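Local atomic coordinates of glycosyl transferase family 9 (PDB entry 3TOV), a protein that probably transfers a sugar, perhaps a heptose, from a nucleotide-activated donor to an acceptor, as GT-B enzymes of glycosyltransferase family 9 do. Residues H301-I313 and V331-L344. Numbering follows the deposited sequence.
Sequences HAIVLETMDSYEI and VISEEQVIKAAETL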
ATOM      1  N   HIS A 301       8.248  10.924   1.442  1.00 50.91           N
ATOM      2  CA  HIS A 301       8.517  12.206   0.830  1.00 46.75           C
ATOM      3  C   HIS A 301       7.410  12.461  -0.192  1.00 45.81           C
ATOM      4  O   HIS A 301       7.532  12.108  -1.357  1.00 45.63           O
ATOM      5  CB  HIS A 301       9.896  12.238   0.169  1.00 53.96           C
ATOM      6  CG  HIS A 301      10.270  13.587  -0.379  1.00 77.83           C
ATOM      7  ND1 HIS A 301      11.152  13.753  -1.429  1.00 85.95           N
ATOM      8  CD2 HIS A 301       9.876  14.837  -0.021  1.00 79.53           C
ATOM      9  CE1 HIS A 301      11.290  15.043  -1.689  1.00 81.29           C
ATOM     10  NE2 HIS A 301      10.527  15.722  -0.849  1.00 77.13           N
ATOM     11  N   ALA A 302       6.318  13.069   0.257  1.00 42.55           N
ATOM     12  CA  ALA A 302       5.182  13.304  -0.622  1.00 37.15           C
ATOM     13  C   ALA A 302       4.592  14.714  -0.494  1.00 37.59           C
ATOM     14  O   ALA A 302       5.108  15.570   0.212  1.00 39.87           O
ATOM     15  CB  ALA A 302       4.100  12.241  -0.379  1.00 37.73           C
ATOM     16  N   ILE A 303       3.507  14.939  -1.214  1.00 35.94           N
ATOM     17  CA  ILE A 303       2.762  16.180  -1.165  1.00 40.34           C
ATOM     18  C   ILE A 303       1.349  15.777  -1.532  1.00 47.26           C
ATOM     19  O   ILE A 303       1.093  15.278  -2.626  1.00 52.37           O
ATOM     20  CB  ILE A 303       3.222  17.194  -2.236  1.00 36.04           C
ATOM     21  CG1 ILE A 303       4.615  17.723  -1.971  1.00 32.65           C
ATOM     22  CG2 ILE A 303       2.277  18.376  -2.322  1.00 26.71           C
ATOM     23  CD1 ILE A 303       5.053  18.640  -3.094  1.00 35.13           C
ATOM     24  N   VAL A 304       0.432  15.998  -0.612  1.00 45.68           N
ATOM     25  CA  VAL A 304      -0.947  15.631  -0.798  1.00 41.09           C
ATOM     26  C   VAL A 304      -1.746  16.870  -1.191  1.00 49.27           C
ATOM     27  O   VAL A 304      -1.747  17.870  -0.481  1.00 59.79           O
ATOM     28  CB  VAL A 304      -1.462  15.021   0.500  1.00 31.23           C
ATOM     29  CG1 VAL A 304      -2.963  14.737   0.444  1.00 36.89           C
ATOM     30  CG2 VAL A 304      -0.651  13.789   0.792  1.00 17.70           C
ATOM     31  N   LEU A 305      -2.404  16.812  -2.343  1.00 46.54           N
ATOM     32  CA  LEU A 305      -3.188  17.941  -2.817  1.00 42.89           C
ATOM     33  C   LEU A 305      -4.628  17.710  -2.439  1.00 45.76           C
ATOM     34  O   LEU A 305      -5.260  16.811  -2.980  1.00 48.38           O
ATOM     35  CB  LEU A 305      -3.065  18.094  -4.338  1.00 41.47           C
ATOM     36  CG  LEU A 305      -1.629  18.130  -4.882  1.00 39.53           C
ATOM     37  CD1 LEU A 305      -1.575  18.078  -6.401  1.00 39.42           C
ATOM     38  CD2 LEU A 305      -0.877  19.342  -4.346  1.00 33.90           C
ATOM     39  N   GLU A 306      -5.142  18.504  -1.499  1.00 45.08           N
ATOM     40  CA  GLU A 306      -6.557  18.437  -1.159  1.00 47.96           C
ATOM     41  C   GLU A 306      -7.303  19.746  -1.424  1.00 46.40           C
ATOM     42  O   GLU A 306      -6.709  20.763  -1.774  1.00 47.39           O
ATOM     43  CB  GLU A 306      -6.758  17.951   0.278  1.00 57.77           C
ATOM     44  CG  GLU A 306      -5.570  18.193   1.194  1.00 62.95           C
ATOM     45  CD  GLU A 306      -5.737  17.544   2.562  1.00 60.86           C
ATOM     46  OE1 GLU A 306      -6.850  17.035   2.869  1.00 56.77           O
ATOM     47  OE2 GLU A 306      -4.742  17.552   3.319  1.00 57.56           O
ATOM     48  N   THR A 307      -8.620  19.695  -1.274  1.00 42.41           N
ATOM     49  CA  THR A 307      -9.488  20.824  -1.565  1.00 40.90           C
ATOM     50  C   THR A 307      -9.059  22.200  -0.991  1.00 55.53           C
ATOM     51  O   THR A 307      -8.991  23.171  -1.744  1.00 54.27           O
ATOM     52  CB  THR A 307     -10.947  20.498  -1.177  1.00 44.11           C
ATOM     53  OG1 THR A 307     -11.453  19.473  -2.039  1.00 33.64           O
ATOM     54  CG2 THR A 307     -11.826  21.746  -1.305  1.00 58.25           C
HETATM   55  N   MSE A 308      -8.792  22.293   0.316  1.00 52.07           N
HETATM   56  CA  MSE A 308      -8.310  23.552   0.906  1.00 49.31           C
HETATM   57  C   MSE A 308      -7.159  24.164   0.112  1.00 48.98           C
HETATM   58  O   MSE A 308      -7.201  25.347  -0.242  1.00 49.71           O
HETATM   59  CB  MSE A 308      -7.840  23.381   2.356  1.00 49.33           C
HETATM   60  CG  MSE A 308      -8.803  23.855   3.448  1.00 54.63           C
HETATM   61 SE   MSE A 308      -9.789  25.526   3.161  0.75 77.96          SE
HETATM   62  CE  MSE A 308      -8.441  26.444   2.132  1.00 27.88           C
ATOM     63  N   ASP A 309      -6.121  23.371  -0.145  1.00 42.81           N
ATOM     64  CA  ASP A 309      -4.964  23.877  -0.875  1.00 49.72           C
ATOM     65  C   ASP A 309      -5.410  24.477  -2.190  1.00 49.72           C
ATOM     66  O   ASP A 309      -4.889  25.496  -2.645  1.00 54.37           O
ATOM     67  CB  ASP A 309      -3.980  22.759  -1.158  1.00 59.25           C
ATOM     68  CG  ASP A 309      -3.782  21.871   0.022  1.00 68.36           C
ATOM     69  OD1 ASP A 309      -4.402  22.170   1.061  1.00 71.46           O
ATOM     70  OD2 ASP A 309      -3.015  20.891  -0.088  1.00 72.79           O
ATOM     71  N   SER A 310      -6.383  23.825  -2.800  1.00 42.85           N
ATOM     72  CA  SER A 310      -6.938  24.304  -4.035  1.00 41.17           C
ATOM     73  C   SER A 310      -7.659  25.614  -3.822  1.00 39.66           C
ATOM     74  O   SER A 310      -7.484  26.547  -4.589  1.00 45.58           O
ATOM     75  CB  SER A 310      -7.864  23.251  -4.622  1.00 56.51           C
ATOM     76  OG  SER A 310      -7.117  22.079  -4.910  1.00 66.92           O
ATOM     77  N   TYR A 311      -8.458  25.704  -2.769  1.00 45.95           N
ATOM     78  CA  TYR A 311      -9.137  26.961  -2.471  1.00 49.45           C
ATOM     79  C   TYR A 311      -8.164  28.073  -2.088  1.00 51.37           C
ATOM     80  O   TYR A 311      -8.325  29.217  -2.504  1.00 48.53           O
ATOM     81  CB  TYR A 311     -10.162  26.779  -1.369  1.00 47.61           C
ATOM     82  CG  TYR A 311     -10.803  28.075  -0.930  1.00 57.79           C
ATOM     83  CD1 TYR A 311     -11.671  28.768  -1.774  1.00 62.49           C
ATOM     84  CD2 TYR A 311     -10.557  28.604   0.333  1.00 51.92           C
ATOM     85  CE1 TYR A 311     -12.276  29.954  -1.365  1.00 59.35           C
ATOM     86  CE2 TYR A 311     -11.153  29.784   0.746  1.00 48.75           C
ATOM     87  CZ  TYR A 311     -12.013  30.457  -0.100  1.00 50.25           C
ATOM     88  OH  TYR A 311     -12.612  31.634   0.320  1.00 44.93           O
ATOM     89  N   GLU A 312      -7.151  27.742  -1.297  1.00 50.94           N
ATOM     90  CA  GLU A 312      -6.217  28.771  -0.882  1.00 51.62           C
ATOM     91  C   GLU A 312      -5.354  29.282  -2.024  1.00 51.22           C
ATOM     92  O   GLU A 312      -5.324  30.490  -2.233  1.00 60.88           O
ATOM     93  CB  GLU A 312      -5.374  28.368   0.335  1.00 54.57           C
ATOM     94  CG  GLU A 312      -6.098  28.449   1.687  1.00 54.08           C
ATOM     95  CD  GLU A 312      -6.921  29.722   1.884  1.00 59.80           C
ATOM     96  OE1 GLU A 312      -6.697  30.709   1.152  1.00 66.93           O
ATOM     97  OE2 GLU A 312      -7.798  29.738   2.783  1.00 55.66           O
ATOM     98  N   ILE A 313      -4.656  28.413  -2.764  1.00 45.24           N
ATOM     99  CA  ILE A 313      -3.888  28.932  -3.920  1.00 47.79           C
ATOM    100  C   ILE A 313      -4.820  29.558  -4.956  1.00 47.43           C
ATOM    101  O   ILE A 313      -4.388  30.332  -5.815  1.00 41.64           O
ATOM    102  CB  ILE A 313      -2.899  27.927  -4.594  1.00 62.24           C
ATOM    103  CG1 ILE A 313      -3.628  26.696  -5.128  1.00 76.07           C
ATOM    104  CG2 ILE A 313      -1.784  27.542  -3.650  1.00 59.24           C
ATOM    105  CD1 ILE A 313      -4.261  26.889  -6.517  1.00 84.88           C
ATOM    106  N   VAL A 331     -11.237  19.903  -8.494  1.00 42.11           N
ATOM    107  CA  VAL A 331     -10.767  21.172  -7.971  1.00 48.80           C
ATOM    108  C   VAL A 331      -9.244  21.280  -8.049  1.00 57.22           C
ATOM    109  O   VAL A 331      -8.678  22.346  -7.775  1.00 61.59           O
ATOM    110  CB  VAL A 331     -11.258  21.428  -6.540  1.00 47.15           C
ATOM    111  CG1 VAL A 331     -12.771  21.565  -6.533  1.00 47.73           C
ATOM    112  CG2 VAL A 331     -10.800  20.323  -5.605  1.00 42.28           C
ATOM    113  N   ILE A 332      -8.581  20.191  -8.435  1.00 55.00           N
ATOM    114  CA  ILE A 332      -7.125  20.224  -8.573  1.00 52.57           C
ATOM    115  C   ILE A 332      -6.672  20.587  -9.988  1.00 56.17           C
ATOM    116  O   ILE A 332      -7.246  20.132 -10.974  1.00 58.00           O
ATOM    117  CB  ILE A 332      -6.462  18.921  -8.140  1.00 50.14           C
ATOM    118  CG1 ILE A 332      -7.088  18.402  -6.841  1.00 47.22           C
ATOM    119  CG2 ILE A 332      -4.967  19.142  -7.970  1.00 49.57           C
ATOM    120  CD1 ILE A 332      -6.198  17.424  -6.077  1.00 41.78           C
ATOM    121  N   SER A 333      -5.626  21.406 -10.065  1.00 53.42           N
ATOM    122  CA  SER A 333      -5.182  22.013 -11.313  1.00 42.75           C
ATOM    123  C   SER A 333      -3.993  21.305 -11.914  1.00 44.58           C
ATOM    124  O   SER A 333      -3.100  20.856 -11.199  1.00 49.57           O
ATOM    125  CB  SER A 333      -4.740  23.440 -11.041  1.00 38.77           C
ATOM    126  OG  SER A 333      -5.502  23.992  -9.997  1.00 51.25           O
ATOM    127  N   GLU A 334      -3.962  21.236 -13.237  1.00 39.92           N
ATOM    128  CA  GLU A 334      -2.733  20.900 -13.925  1.00 39.35           C
ATOM    129  C   GLU A 334      -1.559  21.666 -13.264  1.00 37.86           C
ATOM    130  O   GLU A 334      -0.550  21.071 -12.862  1.00 31.93           O
ATOM    131  CB  GLU A 334      -2.862  21.223 -15.416  1.00 47.43           C
ATOM    132  CG  GLU A 334      -4.048  20.523 -16.122  1.00 55.16           C
ATOM    133  CD  GLU A 334      -4.191  20.899 -17.613  1.00 61.85           C
ATOM    134  OE1 GLU A 334      -5.330  20.793 -18.148  1.00 60.08           O
ATOM    135  OE2 GLU A 334      -3.175  21.300 -18.244  1.00 62.56           O
ATOM    136  N   GLU A 335      -1.706  22.980 -13.113  1.00 40.72           N
ATOM    137  CA  GLU A 335      -0.655  23.788 -12.489  1.00 40.85           C
ATOM    138  C   GLU A 335      -0.356  23.332 -11.044  1.00 36.63           C
ATOM    139  O   GLU A 335       0.807  23.170 -10.669  1.00 29.75           O
ATOM    140  CB  GLU A 335      -0.929  25.291 -12.617  1.00 49.72           C
ATOM    141  CG  GLU A 335      -2.418  25.668 -12.798  1.00 72.90           C
ATOM    142  CD  GLU A 335      -3.016  25.241 -14.157  1.00 86.59           C
ATOM    143  OE1 GLU A 335      -2.296  25.281 -15.183  1.00 92.68           O
ATOM    144  OE2 GLU A 335      -4.215  24.869 -14.204  1.00 86.18           O
ATOM    145  N   GLN A 336      -1.379  23.070 -10.241  1.00 39.05           N
ATOM    146  CA  GLN A 336      -1.100  22.465  -8.929  1.00 44.05           C
ATOM    147  C   GLN A 336      -0.243  21.197  -9.059  1.00 48.38           C
ATOM    148  O   GLN A 336       0.800  21.074  -8.418  1.00 46.40           O
ATOM    149  CB  GLN A 336      -2.383  22.152  -8.151  1.00 38.72           C
ATOM    150  CG  GLN A 336      -3.111  23.366  -7.633  1.00 40.34           C
ATOM    151  CD  GLN A 336      -4.230  23.007  -6.688  1.00 44.45           C
ATOM    152  OE1 GLN A 336      -5.406  23.167  -7.016  1.00 45.70           O
ATOM    153  NE2 GLN A 336      -3.874  22.527  -5.500  1.00 48.65           N
ATOM    154  N   VAL A 337      -0.683  20.252  -9.886  1.00 49.98           N
ATOM    155  CA  VAL A 337       0.048  19.000 -10.029  1.00 51.66           C
ATOM    156  C   VAL A 337       1.471  19.271 -10.513  1.00 49.57           C
ATOM    157  O   VAL A 337       2.449  18.880  -9.852  1.00 44.94           O
ATOM    158  CB  VAL A 337      -0.675  17.993 -10.963  1.00 38.10           C
ATOM    159  CG1 VAL A 337       0.203  16.774 -11.212  1.00 31.09           C
ATOM    160  CG2 VAL A 337      -2.002  17.566 -10.350  1.00 42.93           C
ATOM    161  N   ILE A 338       1.575  19.956 -11.653  1.00 40.26           N
ATOM    162  CA  ILE A 338       2.873  20.336 -12.194  1.00 38.63           C
ATOM    163  C   ILE A 338       3.809  20.913 -11.125  1.00 44.65           C
ATOM    164  O   ILE A 338       4.962  20.499 -11.016  1.00 44.09           O
ATOM    165  CB  ILE A 338       2.734  21.385 -13.293  1.00 36.15           C
ATOM    166  CG1 ILE A 338       1.735  20.936 -14.354  1.00 38.39           C
ATOM    167  CG2 ILE A 338       4.103  21.689 -13.906  1.00 36.43           C
ATOM    168  CD1 ILE A 338       2.373  20.175 -15.516  1.00 45.85           C
ATOM    169  N   LYS A 339       3.314  21.866 -10.335  1.00 46.41           N
ATOM    170  CA  LYS A 339       4.163  22.548  -9.361  1.00 41.81           C
ATOM    171  C   LYS A 339       4.744  21.603  -8.327  1.00 44.94           C
ATOM    172  O   LYS A 339       5.908  21.742  -7.934  1.00 42.07           O
ATOM    173  CB  LYS A 339       3.422  23.678  -8.648  1.00 34.28           C
ATOM    174  CG  LYS A 339       4.380  24.569  -7.876  1.00 48.59           C
ATOM    175  CD  LYS A 339       3.775  25.924  -7.514  1.00 61.13           C
ATOM    176  CE  LYS A 339       4.609  26.667  -6.446  1.00 65.15           C
ATOM    177  NZ  LYS A 339       5.986  27.058  -6.896  1.00 68.00           N
ATOM    178  N   ALA A 340       3.917  20.649  -7.897  1.00 46.37           N
ATOM    179  CA  ALA A 340       4.239  19.757  -6.790  1.00 42.30           C
ATOM    180  C   ALA A 340       5.301  18.770  -7.210  1.00 48.76           C
ATOM    181  O   ALA A 340       6.232  18.460  -6.460  1.00 50.10           O
ATOM    182  CB  ALA A 340       3.009  19.027  -6.352  1.00 33.42           C
ATOM    183  N   ALA A 341       5.131  18.264  -8.421  1.00 48.85           N
ATOM    184  CA  ALA A 341       6.106  17.395  -9.023  1.00 50.58           C
ATOM    185  C   ALA A 341       7.444  18.111  -9.066  1.00 45.55           C
ATOM    186  O   ALA A 341       8.425  17.660  -8.481  1.00 43.05           O
ATOM    187  CB  ALA A 341       5.656  17.045 -10.423  1.00 62.11           C
ATOM    188  N   GLU A 342       7.477  19.236  -9.770  1.00 43.53           N
ATOM    189  CA  GLU A 342       8.729  19.930 -10.006  1.00 47.32           C
ATOM    190  C   GLU A 342       9.430  20.197  -8.687  1.00 49.12           C
ATOM    191  O   GLU A 342      10.659  20.235  -8.612  1.00 51.76           O
ATOM    192  CB  GLU A 342       8.487  21.233 -10.763  1.00 59.00           C
ATOM    193  CG  GLU A 342       7.751  21.043 -12.090  1.00 70.60           C
ATOM    194  CD  GLU A 342       7.943  22.212 -13.051  1.00 77.57           C
ATOM    195  OE1 GLU A 342       7.998  23.375 -12.579  1.00 83.29           O
ATOM    196  OE2 GLU A 342       8.055  21.957 -14.273  1.00 71.52           O
ATOM    197  N   THR A 343       8.633  20.377  -7.643  1.00 46.62           N
ATOM    198  CA  THR A 343       9.165  20.635  -6.318  1.00 50.09           C
ATOM    199  C   THR A 343       9.823  19.384  -5.776  1.00 51.84           C
ATOM    200  O   THR A 343      10.994  19.411  -5.382  1.00 46.39           O
ATOM    201  CB  THR A 343       8.054  21.032  -5.340  1.00 52.83           C
ATOM    202  OG1 THR A 343       7.525  22.315  -5.707  1.00 58.32           O
ATOM    203  CG2 THR A 343       8.592  21.056  -3.913  1.00 43.34           C
ATOM    204  N   LEU A 344       9.053  18.293  -5.749  1.00 48.75           N
ATOM    205  CA  LEU A 344       9.544  17.019  -5.238  1.00 41.69           C
ATOM    206  C   LEU A 344      10.700  16.524  -6.088  1.00 47.59           C
ATOM    207  O   LEU A 344      11.653  15.943  -5.568  1.00 47.42           O
ATOM    208  CB  LEU A 344       8.430  15.978  -5.217  1.00 38.12           C
ATOM    209  CG  LEU A 344       7.455  15.917  -4.039  1.00 38.88           C
ATOM    210  CD1 LEU A 344       6.316  14.941  -4.313  1.00 35.15           C
ATOM    211  CD2 LEU A 344       8.191  15.521  -2.774  1.00 38.91           C
TER
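Gln336 reaches from the first turn of helix 334-344 to Ser310 on helix 307-313, and its side chain can be followed outward atom by atom. From CB, CG lies anti to the carbonyl carbon (chi1 -71°) and meets Ile313 CD1 at 3.9 Å; the chain runs on extended, so that CD passes the same methyl and the amide arrives beside Ser310. There OE1 takes the hydroxyl of Ser310, OG to OE1 2.9 Å, in the carbonyl plane and on a lone pair, with a C=O...donor angle of 109°. NE2, the amide's other branch, lies 3.8 Å from Ser310 CA. Ser333, at the N-cap of Gln336's own helix, gives OE1 a second in-plane bond, its OG 3.1 Å from OE1. Two hydroxyls share one oxygen, which would limit the amide's freedom to turn. With an alanine here, Ser310 and Ser333 would probably lose their shared acceptor, and Ile313 the side chain its CD1 rests on.

Further along, strand 302-305 and helix 334-344 run antiparallel at 169°, their axes 9.2 Å apart. The strand is the last in the parallel sheet of the C-terminal Rossmann-like domain of this GT-B fold, bonded to strand 283-286, and the helix returns along one face of that sheet. Leu305 is buried: its CB packs on Ile332 CD1 at 3.6 Å, and its CD1 meets Val337 CG2, the two side chains roughly perpendicular. Two residues earlier on the same strand, Ile303 lays CD1 between Ala340 CB and Leu344 CG, 3.9 and 3.8 Å away, and lies alongside Leu344 with their ends pointing opposite ways. Leu344 CD2 sits over one face of the His301 ring, modelled too close to be trusted in detail; His301 NE2 is hydrogen-bonded to Glu347 in the same C-terminal helix.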